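Local structure of oxygenase-reductase (Streptomyces fradiae, 4OSP) at residues R49-A54 / S70-L75; T194-G199 / T250-D255; G113-E118 / N164-A169; L75-D80 / F124-A129. The protein supplies, through the C-terminal domain described here, an NADPH-binding short-chain dehydrogenase/reductase that acts as a C-6 ketoreductase in urdamycin biosynthesis. One frame throughout, in Å; residues are numbered along the deposited sequence.

Contact 1: residues R49-A54 / S70-L75; sequences RNREAA and SVLAEL
L72 meets both R49 and R51, which together with it account for most of the surface buried here. The guanidinium of R51 lies across the start of the leucine side chain, with L72 CB 3.6 Å above its plane and displaced toward the rim of the group. R51 leaves the helix with CG anti to the backbone N (chi1 171°), and the chain then folds at chi2 and chi3; its planar end lies against strand 67-72. There R51 NH1 donates to S70 OG over 2.8 Å, the hydroxyl lying almost exactly in the guanidinium plane although the bond is bent at the hydrogen (141°). A water bridges the other terminal nitrogen to the strand, accepting from R51 NH2 at 3.0 Å and from L72 N. S70 OG is also bonded to D55, one turn further along the helix, and A54 CB packs against S70 CB at 3.7 Å.

R49 meets the leucine through its backbone: R49 O is 3.3 Å from L72 CD1. Its side chain heads instead for E74, where R49 NH1 is 3.8 Å from E74 CG. The carboxylate stays just beyond salt-bridge range, R49 NH1 to E74 OE2 being 4.1 Å, with the two charged planes 87° apart. Some longer-range attraction between the opposite charges probably remains. E74 and L75 are NADP(+)-binding residues, and the segments join the helix and second strand of the unit 42-47, 51-63, 67-72, a beta-alpha-beta crossover of the Rossmann fold.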
loop_
_atom_site.group_PDB
_atom_site.type_symbol
_atom_site.label_atom_id
_atom_site.label_comp_id
_atom_site.label_asym_id
_atom_site.label_seq_id
_atom_site.Cartn_x
_atom_site.Cartn_y
_atom_site.Cartn_z
ATOM N N ARG B 49 -21.660 28.526 -2.711
ATOM C CA ARG B 49 -22.627 29.531 -3.204
ATOM C C ARG B 49 -23.978 29.523 -2.479
ATOM O O ARG B 49 -24.516 30.577 -2.128
ATOM C CB ARG B 49 -22.873 29.360 -4.707
ATOM C CG ARG B 49 -21.809 29.969 -5.609
ATOM C CD ARG B 49 -21.903 29.397 -7.019
ATOM N NE ARG B 49 -22.055 27.936 -7.018
ATOM C CZ ARG B 49 -21.045 27.066 -7.029
ATOM N NH1 ARG B 49 -19.786 27.493 -7.045
ATOM N NH2 ARG B 49 -21.295 25.762 -7.021
ATOM N N ASN B 50 -24.531 28.334 -2.277
ATOM C CA ASN B 50 -25.884 28.201 -1.756
ATOM C C ASN B 50 -25.984 28.470 -0.243
ATOM O O ASN B 50 -25.731 27.578 0.582
ATOM C CB ASN B 50 -26.441 26.818 -2.112
ATOM C CG ASN B 50 -27.953 26.747 -2.003
ATOM O OD1 ASN B 50 -28.620 27.739 -1.703
ATOM N ND2 ASN B 50 -28.500 25.562 -2.245
ATOM N N ARG B 51 -26.359 29.702 0.104
ATOM C CA ARG B 51 -26.494 30.129 1.503
ATOM C C ARG B 51 -27.643 29.422 2.236
ATOM O O ARG B 51 -27.538 29.135 3.430
ATOM C CB ARG B 51 -26.659 31.657 1.584
ATOM C CG ARG B 51 -27.016 32.216 2.964
ATOM C CD ARG B 51 -25.857 32.126 3.957
ATOM N NE ARG B 51 -24.835 33.156 3.739
ATOM C CZ ARG B 51 -23.746 33.320 4.494
ATOM N NH1 ARG B 51 -23.518 32.525 5.534
ATOM N NH2 ARG B 51 -22.877 34.280 4.203
ATOM N N GLU B 52 -28.726 29.139 1.514
ATOM C CA GLU B 52 -29.905 28.495 2.100
ATOM C C GLU B 52 -29.614 27.075 2.572
ATOM O O GLU B 52 -29.964 26.704 3.699
ATOM C CB GLU B 52 -31.076 28.483 1.106
ATOM C CG GLU B 52 -31.933 29.740 1.126
ATOM C CD GLU B 52 -31.305 30.900 0.372
ATOM O OE1 GLU B 52 -30.505 30.656 -0.567
ATOM O OE2 GLU B 52 -31.616 32.062 0.712
ATOM N N ALA B 53 -28.988 26.279 1.703
ATOM C CA ALA B 53 -28.661 24.894 2.034
ATOM C C ALA B 53 -27.727 24.828 3.236
ATOM O O ALA B 53 -27.830 23.910 4.063
ATOM C CB ALA B 53 -28.045 24.190 0.843
ATOM N N ALA B 54 -26.824 25.804 3.340
ATOM C CA ALA B 54 -25.904 25.864 4.468
ATOM C C ALA B 54 -26.654 26.183 5.763
ATOM O O ALA B 54 -26.382 25.592 6.815
ATOM C CB ALA B 54 -24.808 26.881 4.209
ATOM N N SER B 70 -23.067 29.240 9.327
ATOM C CA SER B 70 -22.696 29.072 7.929
ATOM C C SER B 70 -21.573 30.024 7.481
ATOM O O SER B 70 -21.350 31.082 8.071
ATOM C CB SER B 70 -23.917 29.167 7.009
ATOM O OG SER B 70 -24.505 30.451 7.061
ATOM N N VAL B 71 -20.857 29.605 6.446
ATOM C CA VAL B 71 -19.750 30.359 5.894
ATOM C C VAL B 71 -19.797 30.219 4.373
ATOM O O VAL B 71 -19.792 29.109 3.838
ATOM C CB VAL B 71 -18.401 29.837 6.444
ATOM C CG1 VAL B 71 -17.251 30.239 5.539
ATOM C CG2 VAL B 71 -18.176 30.339 7.864
ATOM N N LEU B 72 -19.867 31.351 3.689
ATOM C CA LEU B 72 -19.917 31.379 2.234
ATOM C C LEU B 72 -18.545 31.732 1.674
ATOM O O LEU B 72 -17.933 32.726 2.081
ATOM C CB LEU B 72 -20.950 32.412 1.773
ATOM C CG LEU B 72 -21.633 32.237 0.410
ATOM C CD1 LEU B 72 -22.188 30.824 0.247
ATOM C CD2 LEU B 72 -22.748 33.270 0.244
ATOM N N ALA B 73 -18.047 30.903 0.760
ATOM C CA ALA B 73 -16.805 31.206 0.049
ATOM C C ALA B 73 -16.609 30.243 -1.103
ATOM O O ALA B 73 -16.440 29.040 -0.890
ATOM C CB ALA B 73 -15.617 31.145 0.994
ATOM N N GLU B 74 -16.643 30.768 -2.322
ATOM C CA GLU B 74 -16.450 29.950 -3.505
ATOM C C GLU B 74 -15.003 29.468 -3.570
ATOM O O GLU B 74 -14.075 30.275 -3.606
ATOM C CB GLU B 74 -16.795 30.738 -4.771
ATOM C CG GLU B 74 -16.968 29.863 -6.009
ATOM C CD GLU B 74 -17.139 30.660 -7.294
ATOM O OE1 GLU B 74 -17.484 31.867 -7.225
ATOM O OE2 GLU B 74 -16.932 30.073 -8.385
ATOM N N LEU B 75 -14.821 28.154 -3.594
ATOM C CA LEU B 75 -13.490 27.560 -3.694
ATOM C C LEU B 75 -13.033 27.429 -5.137
ATOM O O LEU B 75 -13.843 27.196 -6.039
ATOM C CB LEU B 75 -13.466 26.193 -3.022
ATOM C CG LEU B 75 -13.802 26.207 -1.537
ATOM C CD1 LEU B 75 -13.590 24.812 -0.955
ATOM C CD2 LEU B 75 -12.973 27.258 -0.803
HETATM O O HOH W 1 -20.179 33.840 5.523
#

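Contact 2: residues T194-G199 / T250-D255; sequences TVNSVG and TGSYLD
V195 and T250 begin the pairing of two parallel neighbours in the Rossmann-fold sheet, strand 194-204 and the short C-terminal strand 253-256. Backbone bonds make up the regular part. S197 N donates to S252 O, L254 N to S197 O and G199 N to L254 O, the last at 2.8 Å, so that S197 and V198 sit opposite Y253 and L254. Before this ladder, G251 N reaches V195 O at 2.7 Å.

Side chains add to the pairing at the T250 end. T250 OG1, anti to its own backbone N (chi1 -165°), accepts from V195 N at 2.9 Å in a nearly straight bond. N196 OD1 takes two donors from one residue, S252 N at 3.0 Å and S252 OG at 2.9 Å, which arrive from opposite faces of the amide plane. N196 ND2 donates to I249 O, and the asparagine amide is thus fixed at both ends.

Apolar contact is slight between the strands: V198 and L254 lie on one face of the sheet, where both also meet L241 of helix 231-242, and L254 touches I249 of the second subunit. On the other face S197 OG is bonded to T181 and D178 of helix 168-187. The Y253 ring shares that side, its CD2 near S197 CB and one face over G199 N; having no side chain, G199 lets the phenol come close, and Y253 OH lies 3.3 Å from G199 CA.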
loop_
_atom_site.group_PDB
_atom_site.type_symbol
_atom_site.label_atom_id
_atom_site.label_comp_id
_atom_site.label_asym_id
_atom_site.label_seq_id
_atom_site.Cartn_x
_atom_site.Cartn_y
_atom_site.Cartn_z
ATOM N N THR B 194 -2.948 15.300 14.503
ATOM C CA THR B 194 -3.048 14.164 13.576
ATOM C C THR B 194 -3.596 14.620 12.234
ATOM O O THR B 194 -4.396 15.556 12.165
ATOM C CB THR B 194 -3.913 13.006 14.118
ATOM O OG1 THR B 194 -5.299 13.354 14.018
ATOM C CG2 THR B 194 -3.545 12.667 15.572
ATOM N N VAL B 195 -3.140 13.954 11.170
ATOM C CA VAL B 195 -3.561 14.248 9.811
ATOM C C VAL B 195 -3.869 12.907 9.137
ATOM O O VAL B 195 -2.994 12.055 8.995
ATOM C CB VAL B 195 -2.455 15.004 9.012
ATOM C CG1 VAL B 195 -3.028 15.620 7.747
ATOM C CG2 VAL B 195 -1.810 16.100 9.862
ATOM N N ASN B 196 -5.129 12.709 8.761
ATOM C CA ASN B 196 -5.545 11.454 8.156
ATOM C C ASN B 196 -6.452 11.663 6.944
ATOM O O ASN B 196 -7.028 12.738 6.749
ATOM C CB ASN B 196 -6.241 10.567 9.193
ATOM C CG ASN B 196 -5.286 10.044 10.247
ATOM O OD1 ASN B 196 -4.458 9.167 9.976
ATOM N ND2 ASN B 196 -5.401 10.569 11.455
ATOM N N SER B 197 -6.559 10.625 6.131
ATOM C CA SER B 197 -7.438 10.621 4.963
ATOM C C SER B 197 -8.547 9.607 5.202
ATOM O O SER B 197 -8.338 8.594 5.861
ATOM C CB SER B 197 -6.659 10.230 3.711
ATOM O OG SER B 197 -5.954 11.328 3.180
ATOM N N VAL B 198 -9.736 9.919 4.702
ATOM C CA VAL B 198 -10.863 9.004 4.731
ATOM C C VAL B 198 -11.339 8.826 3.285
ATOM O O VAL B 198 -11.587 9.810 2.586
ATOM C CB VAL B 198 -12.018 9.551 5.606
ATOM C CG1 VAL B 198 -13.195 8.583 5.597
ATOM C CG2 VAL B 198 -11.548 9.784 7.038
ATOM N N GLY B 199 -11.423 7.576 2.836
ATOM C CA GLY B 199 -11.821 7.271 1.465
ATOM C C GLY B 199 -13.207 6.658 1.385
ATOM O O GLY B 199 -13.417 5.526 1.825
ATOM N N THR B 250 -2.116 8.607 12.747
ATOM C CA THR B 250 -1.800 9.732 11.872
ATOM C C THR B 250 -1.103 9.318 10.572
ATOM O O THR B 250 -0.476 8.263 10.501
ATOM C CB THR B 250 -0.997 10.823 12.604
ATOM O OG1 THR B 250 -1.021 12.025 11.826
ATOM C CG2 THR B 250 0.434 10.371 12.842
ATOM N N GLY B 251 -1.239 10.147 9.545
ATOM C CA GLY B 251 -0.633 9.871 8.252
ATOM C C GLY B 251 -1.264 8.719 7.494
ATOM O O GLY B 251 -0.715 8.256 6.497
ATOM N N SER B 252 -2.419 8.251 7.952
ATOM C CA SER B 252 -3.003 7.043 7.388
ATOM C C SER B 252 -4.266 7.318 6.582
ATOM O O SER B 252 -4.746 8.450 6.521
ATOM C CB SER B 252 -3.274 6.006 8.482
ATOM O OG SER B 252 -4.384 6.386 9.268
ATOM N N TYR B 253 -4.780 6.263 5.954
ATOM C CA TYR B 253 -5.930 6.327 5.071
ATOM C C TYR B 253 -6.986 5.351 5.619
ATOM O O TYR B 253 -6.728 4.165 5.754
ATOM C CB TYR B 253 -5.490 5.956 3.641
ATOM C CG TYR B 253 -6.610 5.861 2.604
ATOM C CD1 TYR B 253 -7.360 4.689 2.469
ATOM C CD2 TYR B 253 -6.895 6.938 1.726
ATOM C CE1 TYR B 253 -8.365 4.585 1.522
ATOM C CE2 TYR B 253 -7.914 6.842 0.782
ATOM C CZ TYR B 253 -8.646 5.661 0.688
ATOM O OH TYR B 253 -9.657 5.526 -0.248
ATOM N N LEU B 254 -8.151 5.868 5.989
ATOM C CA LEU B 254 -9.245 5.016 6.457
ATOM C C LEU B 254 -10.195 4.632 5.332
ATOM O O LEU B 254 -10.663 5.480 4.571
ATOM C CB LEU B 254 -9.992 5.663 7.626
ATOM C CG LEU B 254 -9.251 5.424 8.939
ATOM C CD1 LEU B 254 -8.258 6.541 9.200
ATOM C CD2 LEU B 254 -10.194 5.247 10.115
ATOM N N ASP B 255 -10.460 3.338 5.224
ATOM C CA ASP B 255 -11.221 2.803 4.111
ATOM C C ASP B 255 -12.694 2.701 4.487
ATOM O O ASP B 255 -13.185 1.634 4.873
ATOM C CB ASP B 255 -10.648 1.446 3.706
ATOM C CG ASP B 255 -11.420 0.789 2.587
ATOM O OD1 ASP B 255 -12.219 1.462 1.895
ATOM O OD2 ASP B 255 -11.226 -0.424 2.397
#

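Contact 3: residues G113-E118 / N164-A169; sequences GVAPEE and NPQEVA
G113 to P116 run as an irregular loop past the turn that leads into helix 168-187, A115 and Q166 coming within 5.1 Å between their CA atoms. The N-H of G113 faces E167. The carboxylate straddles this nitrogen: E167 OE1 accepts from G113 N at 2.8 Å through its syn lone pair, while the bond to the second oxygen is weak. E167 OE2 is bonded to G112 N as well, which gives the carboxylate two successive backbone amides to hold.

Q166 brings its terminal amide alongside the backbone of V114 and A115, CG anti to its own backbone N (chi1 -170°) and the chain bent at chi2. Q166 NE2 is modelled 3.1 Å from V114 N although both are donors, so the assignment of the amide's nitrogen and oxygen ends is doubtful.

E167 is the N-cap of helix 168-187, which carries the NADP(+)-binding K174, the lysine of the YxxxK motif of short-chain dehydrogenases/reductases; the E167 and K174 side chains are about 8 Å apart. Just before the helix, N164 OD1 accepts from Q166 N in an Asx turn, at 3.2 Å.

The apolar pairs of the contact centre on P116: P116 CG lies 4.4 Å from P165 CB, and P116 CB meets V168 CG1 at 4.1 Å. The same ring sets its CD against a carbonyl, P116 CD being 3.4 Å from P165 O. H187 of the third subunit packs on both P116 and P165, and H183 of that subunit on V168.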
loop_
_atom_site.group_PDB
_atom_site.type_symbol
_atom_site.label_atom_id
_atom_site.label_comp_id
_atom_site.label_asym_id
_atom_site.label_seq_id
_atom_site.Cartn_x
_atom_site.Cartn_y
_atom_site.Cartn_z
ATOM N N GLY B 113 -16.571 14.458 -14.827
ATOM C CA GLY B 113 -17.660 13.913 -15.644
ATOM C C GLY B 113 -17.422 14.037 -17.141
ATOM O O GLY B 113 -18.276 14.539 -17.873
ATOM N N VAL B 114 -16.257 13.574 -17.585
ATOM C CA VAL B 114 -15.835 13.677 -18.986
ATOM C C VAL B 114 -14.824 12.552 -19.295
ATOM O O VAL B 114 -14.033 12.159 -18.425
ATOM C CB VAL B 114 -15.244 15.090 -19.285
ATOM C CG1 VAL B 114 -14.057 15.025 -20.227
ATOM C CG2 VAL B 114 -16.313 16.029 -19.830
ATOM N N ALA B 115 -14.887 12.014 -20.516
ATOM C CA ALA B 115 -13.903 11.030 -20.997
ATOM C C ALA B 115 -12.503 11.656 -21.075
ATOM O O ALA B 115 -12.376 12.860 -21.330
ATOM C CB ALA B 115 -14.321 10.485 -22.356
ATOM N N PRO B 116 -11.443 10.841 -20.856
ATOM C CA PRO B 116 -10.071 11.388 -20.823
ATOM C C PRO B 116 -9.697 12.170 -22.088
ATOM O O PRO B 116 -8.759 12.981 -22.067
ATOM C CB PRO B 116 -9.180 10.141 -20.664
ATOM C CG PRO B 116 -10.079 8.961 -20.865
ATOM C CD PRO B 116 -11.472 9.401 -20.542
ATOM N N GLU B 117 -10.434 11.942 -23.169
ATOM C CA GLU B 117 -10.161 12.624 -24.430
ATOM C C GLU B 117 -10.784 14.020 -24.497
ATOM O O GLU B 117 -10.266 14.896 -25.193
ATOM C CB GLU B 117 -10.593 11.769 -25.623
ATOM C CG GLU B 117 -9.611 10.654 -25.977
ATOM C CD GLU B 117 -9.870 9.354 -25.219
ATOM O OE1 GLU B 117 -10.892 9.263 -24.504
ATOM O OE2 GLU B 117 -9.051 8.415 -25.351
ATOM N N GLU B 118 -11.875 14.227 -23.753
ATOM C CA GLU B 118 -12.608 15.506 -23.764
ATOM C C GLU B 118 -12.096 16.518 -22.740
ATOM O O GLU B 118 -12.582 17.645 -22.696
ATOM C CB GLU B 118 -14.104 15.284 -23.523
ATOM C CG GLU B 118 -14.800 14.357 -24.509
ATOM C CD GLU B 118 -16.180 13.928 -24.023
ATOM O OE1 GLU B 118 -16.407 13.927 -22.794
ATOM O OE2 GLU B 118 -17.036 13.587 -24.868
ATOM N N ASN B 164 -10.747 4.029 -12.914
ATOM C CA ASN B 164 -11.952 4.560 -13.549
ATOM C C ASN B 164 -11.576 5.745 -14.435
ATOM O O ASN B 164 -11.522 6.888 -13.961
ATOM C CB ASN B 164 -12.991 4.977 -12.494
ATOM C CG ASN B 164 -14.365 5.236 -13.092
ATOM O OD1 ASN B 164 -14.491 5.609 -14.259
ATOM N ND2 ASN B 164 -15.403 5.040 -12.287
ATOM N N PRO B 165 -11.299 5.476 -15.724
ATOM C CA PRO B 165 -10.814 6.497 -16.662
ATOM C C PRO B 165 -11.792 7.660 -16.835
ATOM O O PRO B 165 -11.385 8.752 -17.239
ATOM C CB PRO B 165 -10.669 5.728 -17.984
ATOM C CG PRO B 165 -10.593 4.294 -17.595
ATOM C CD PRO B 165 -11.445 4.161 -16.371
ATOM N N GLN B 166 -13.064 7.423 -16.510
ATOM C CA GLN B 166 -14.110 8.440 -16.637
ATOM C C GLN B 166 -13.887 9.664 -15.732
ATOM O O GLN B 166 -14.429 10.747 -15.985
ATOM C CB GLN B 166 -15.488 7.816 -16.365
ATOM C CG GLN B 166 -16.679 8.714 -16.689
ATOM C CD GLN B 166 -16.576 9.380 -18.059
ATOM O OE1 GLN B 166 -16.063 8.795 -19.021
ATOM N NE2 GLN B 166 -17.069 10.611 -18.151
ATOM N N GLU B 167 -13.082 9.487 -14.689
ATOM C CA GLU B 167 -12.878 10.528 -13.703
ATOM C C GLU B 167 -11.393 10.657 -13.364
ATOM O O GLU B 167 -11.015 10.911 -12.215
ATOM C CB GLU B 167 -13.715 10.217 -12.457
ATOM C CG GLU B 167 -14.462 11.409 -11.874
ATOM C CD GLU B 167 -15.069 12.306 -12.935
ATOM O OE1 GLU B 167 -16.269 12.146 -13.232
ATOM O OE2 GLU B 167 -14.340 13.162 -13.481
ATOM N N VAL B 168 -10.554 10.496 -14.381
ATOM C CA VAL B 168 -9.109 10.409 -14.176
ATOM C C VAL B 168 -8.521 11.707 -13.608
ATOM O O VAL B 168 -7.759 11.682 -12.631
ATOM C CB VAL B 168 -8.357 9.934 -15.458
ATOM C CG1 VAL B 168 -8.692 10.813 -16.655
ATOM C CG2 VAL B 168 -6.848 9.879 -15.218
ATOM N N ALA B 169 -8.896 12.837 -14.204
ATOM C CA ALA B 169 -8.428 14.132 -13.732
ATOM C C ALA B 169 -8.810 14.352 -12.257
ATOM O O ALA B 169 -8.006 14.868 -11.471
ATOM C CB ALA B 169 -8.975 15.241 -14.612
#

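Contact 4: residues L75-D80 / F124-A129; sequences LGVPGD and FDRLVA
The R126 guanidinium has V77 CG1 at its edge, near its plane, with R126 NH1 4.1 Å from that methyl, while the carbonyl oxygens of L75 and G76 approach it obliquely. The valine and arginine side chains lie side by side and point the same way. A chi1 of 167° sets R126 CG anti to the backbone N, and two further bends follow in the chain, at chi2 and chi3. At its end R126 NH2 comes 3.3 Å from L75 O, in the loop that follows strand 67-72.

Beside the arginine the two backbones draw close, the CA atoms of G76 and A129 being only 4.5 Å apart. A129 CB packs against the glycine, 3.5 Å from G76 O, and G76 presents no side chain of its own to the helix. The loop is braced from within: D80 OD2 accepts from G76 N through its anti lone pair, at 2.8 Å, and D80 N to V77 O at 3.1 Å closes a type II turn from V77 to D80, in which G79 is the N-cap of helix 80-96.

On helix 121-142, F124 and D125 belong to the subunit interface, D125 forming a salt bridge with K133 of the third subunit. L75 and R126 both bind NADP(+), so the contact lies at the cofactor site. The L75 carbonyl near R126 NH2 would probably favour the positive charge; with no clear hydrogen bond between the segments, the contact rests on packing and probably on electrostatics.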
loop_
_atom_site.group_PDB
_atom_site.type_symbol
_atom_site.label_atom_id
_atom_site.label_comp_id
_atom_site.label_asym_id
_atom_site.label_seq_id
_atom_site.Cartn_x
_atom_site.Cartn_y
_atom_site.Cartn_z
ATOM N N LEU B 75 -14.821 28.154 -3.594
ATOM C CA LEU B 75 -13.490 27.560 -3.694
ATOM C C LEU B 75 -13.033 27.429 -5.137
ATOM O O LEU B 75 -13.843 27.196 -6.039
ATOM C CB LEU B 75 -13.466 26.193 -3.022
ATOM C CG LEU B 75 -13.802 26.207 -1.537
ATOM C CD1 LEU B 75 -13.590 24.812 -0.955
ATOM C CD2 LEU B 75 -12.973 27.258 -0.803
ATOM N N GLY B 76 -11.728 27.580 -5.344
ATOM C CA GLY B 76 -11.133 27.390 -6.662
ATOM C C GLY B 76 -11.004 28.646 -7.497
ATOM O O GLY B 76 -10.603 28.579 -8.654
ATOM N N VAL B 77 -11.348 29.793 -6.918
ATOM C CA VAL B 77 -11.172 31.082 -7.597
ATOM C C VAL B 77 -10.292 31.989 -6.736
ATOM O O VAL B 77 -10.182 31.767 -5.530
ATOM C CB VAL B 77 -12.524 31.793 -7.893
ATOM C CG1 VAL B 77 -13.420 30.931 -8.778
ATOM C CG2 VAL B 77 -13.237 32.184 -6.603
ATOM N N PRO B 78 -9.661 33.015 -7.350
ATOM C CA PRO B 78 -8.783 33.902 -6.587
ATOM C C PRO B 78 -9.489 34.559 -5.387
ATOM O O PRO B 78 -10.579 35.132 -5.531
ATOM C CB PRO B 78 -8.361 34.952 -7.628
ATOM C CG PRO B 78 -8.441 34.225 -8.931
ATOM C CD PRO B 78 -9.660 33.351 -8.790
ATOM N N GLY B 79 -8.872 34.439 -4.211
ATOM C CA GLY B 79 -9.425 34.997 -2.985
ATOM C C GLY B 79 -10.273 34.024 -2.189
ATOM O O GLY B 79 -10.869 34.410 -1.184
ATOM N N ASP B 80 -10.316 32.759 -2.619
ATOM C CA ASP B 80 -11.129 31.749 -1.941
ATOM C C ASP B 80 -10.723 31.495 -0.495
ATOM O O ASP B 80 -11.585 31.460 0.391
ATOM C CB ASP B 80 -11.193 30.429 -2.730
ATOM C CG ASP B 80 -9.811 29.826 -3.033
ATOM O OD1 ASP B 80 -8.782 30.291 -2.472
ATOM O OD2 ASP B 80 -9.768 28.865 -3.848
ATOM N N PHE B 124 -9.066 21.043 -16.339
ATOM C CA PHE B 124 -7.981 20.510 -15.533
ATOM C C PHE B 124 -7.631 21.525 -14.438
ATOM O O PHE B 124 -7.606 21.187 -13.242
ATOM C CB PHE B 124 -6.754 20.197 -16.402
ATOM C CG PHE B 124 -5.657 19.467 -15.664
ATOM C CD1 PHE B 124 -5.644 18.074 -15.606
ATOM C CD2 PHE B 124 -4.645 20.167 -15.028
ATOM C CE1 PHE B 124 -4.639 17.398 -14.928
ATOM C CE2 PHE B 124 -3.637 19.496 -14.348
ATOM C CZ PHE B 124 -3.635 18.110 -14.298
ATOM N N ASP B 125 -7.389 22.769 -14.860
ATOM C CA ASP B 125 -7.150 23.883 -13.948
ATOM C C ASP B 125 -8.247 23.982 -12.891
ATOM O O ASP B 125 -7.963 24.187 -11.711
ATOM C CB ASP B 125 -7.064 25.196 -14.730
ATOM C CG ASP B 125 -5.797 25.302 -15.566
ATOM O OD1 ASP B 125 -4.945 24.399 -15.486
ATOM O OD2 ASP B 125 -5.651 26.290 -16.311
ATOM N N ARG B 126 -9.493 23.809 -13.318
ATOM C CA ARG B 126 -10.638 23.960 -12.428
ATOM C C ARG B 126 -10.618 22.890 -11.331
ATOM O O ARG B 126 -10.788 23.201 -10.151
ATOM C CB ARG B 126 -11.951 23.912 -13.231
ATOM C CG ARG B 126 -13.219 23.736 -12.395
ATOM C CD ARG B 126 -13.953 25.054 -12.182
ATOM N NE ARG B 126 -14.521 25.163 -10.833
ATOM C CZ ARG B 126 -14.678 26.312 -10.171
ATOM N NH1 ARG B 126 -14.314 27.466 -10.726
ATOM N NH2 ARG B 126 -15.194 26.312 -8.947
ATOM N N LEU B 127 -10.399 21.638 -11.726
ATOM C CA LEU B 127 -10.361 20.525 -10.780
ATOM C C LEU B 127 -9.203 20.649 -9.790
ATOM O O LEU B 127 -9.375 20.383 -8.605
ATOM C CB LEU B 127 -10.287 19.189 -11.518
ATOM C CG LEU B 127 -11.521 18.781 -12.342
ATOM C CD1 LEU B 127 -11.116 17.993 -13.576
ATOM C CD2 LEU B 127 -12.510 17.988 -11.510
ATOM N N VAL B 128 -8.032 21.046 -10.286
ATOM C CA VAL B 128 -6.859 21.275 -9.443
ATOM C C VAL B 128 -7.160 22.358 -8.409
ATOM O O VAL B 128 -7.043 22.121 -7.199
ATOM C CB VAL B 128 -5.631 21.693 -10.285
ATOM C CG1 VAL B 128 -4.522 22.246 -9.394
ATOM C CG2 VAL B 128 -5.120 20.518 -11.105
ATOM N N ALA B 129 -7.594 23.522 -8.904
ATOM C CA ALA B 129 -7.883 24.692 -8.077
ATOM C C ALA B 129 -8.796 24.354 -6.912
ATOM O O ALA B 129 -8.573 24.822 -5.785
ATOM C CB ALA B 129 -8.498 25.800 -8.927
#

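From the N terminus, contact 1 closes first, over the short span from helix 51-63 to strand 67-72. Contact 4 opens where it ends, the two sharing L75 and touching; it joins the loop after strand 67-72 to helix 121-142. Contact 3 opens within that span, at 113-118, and closes beyond it at 164-169, so contacts 3 and 4 cross; A169 of one packs on L127 of the other, and both touch the third subunit. Contact 2 follows in series, tying strand 194-204 to the C-terminal strand and touching the second subunit. Contacts 1 and 2 reach the same sheet on opposite sides of the chain's centre, about 26 Å apart between centres.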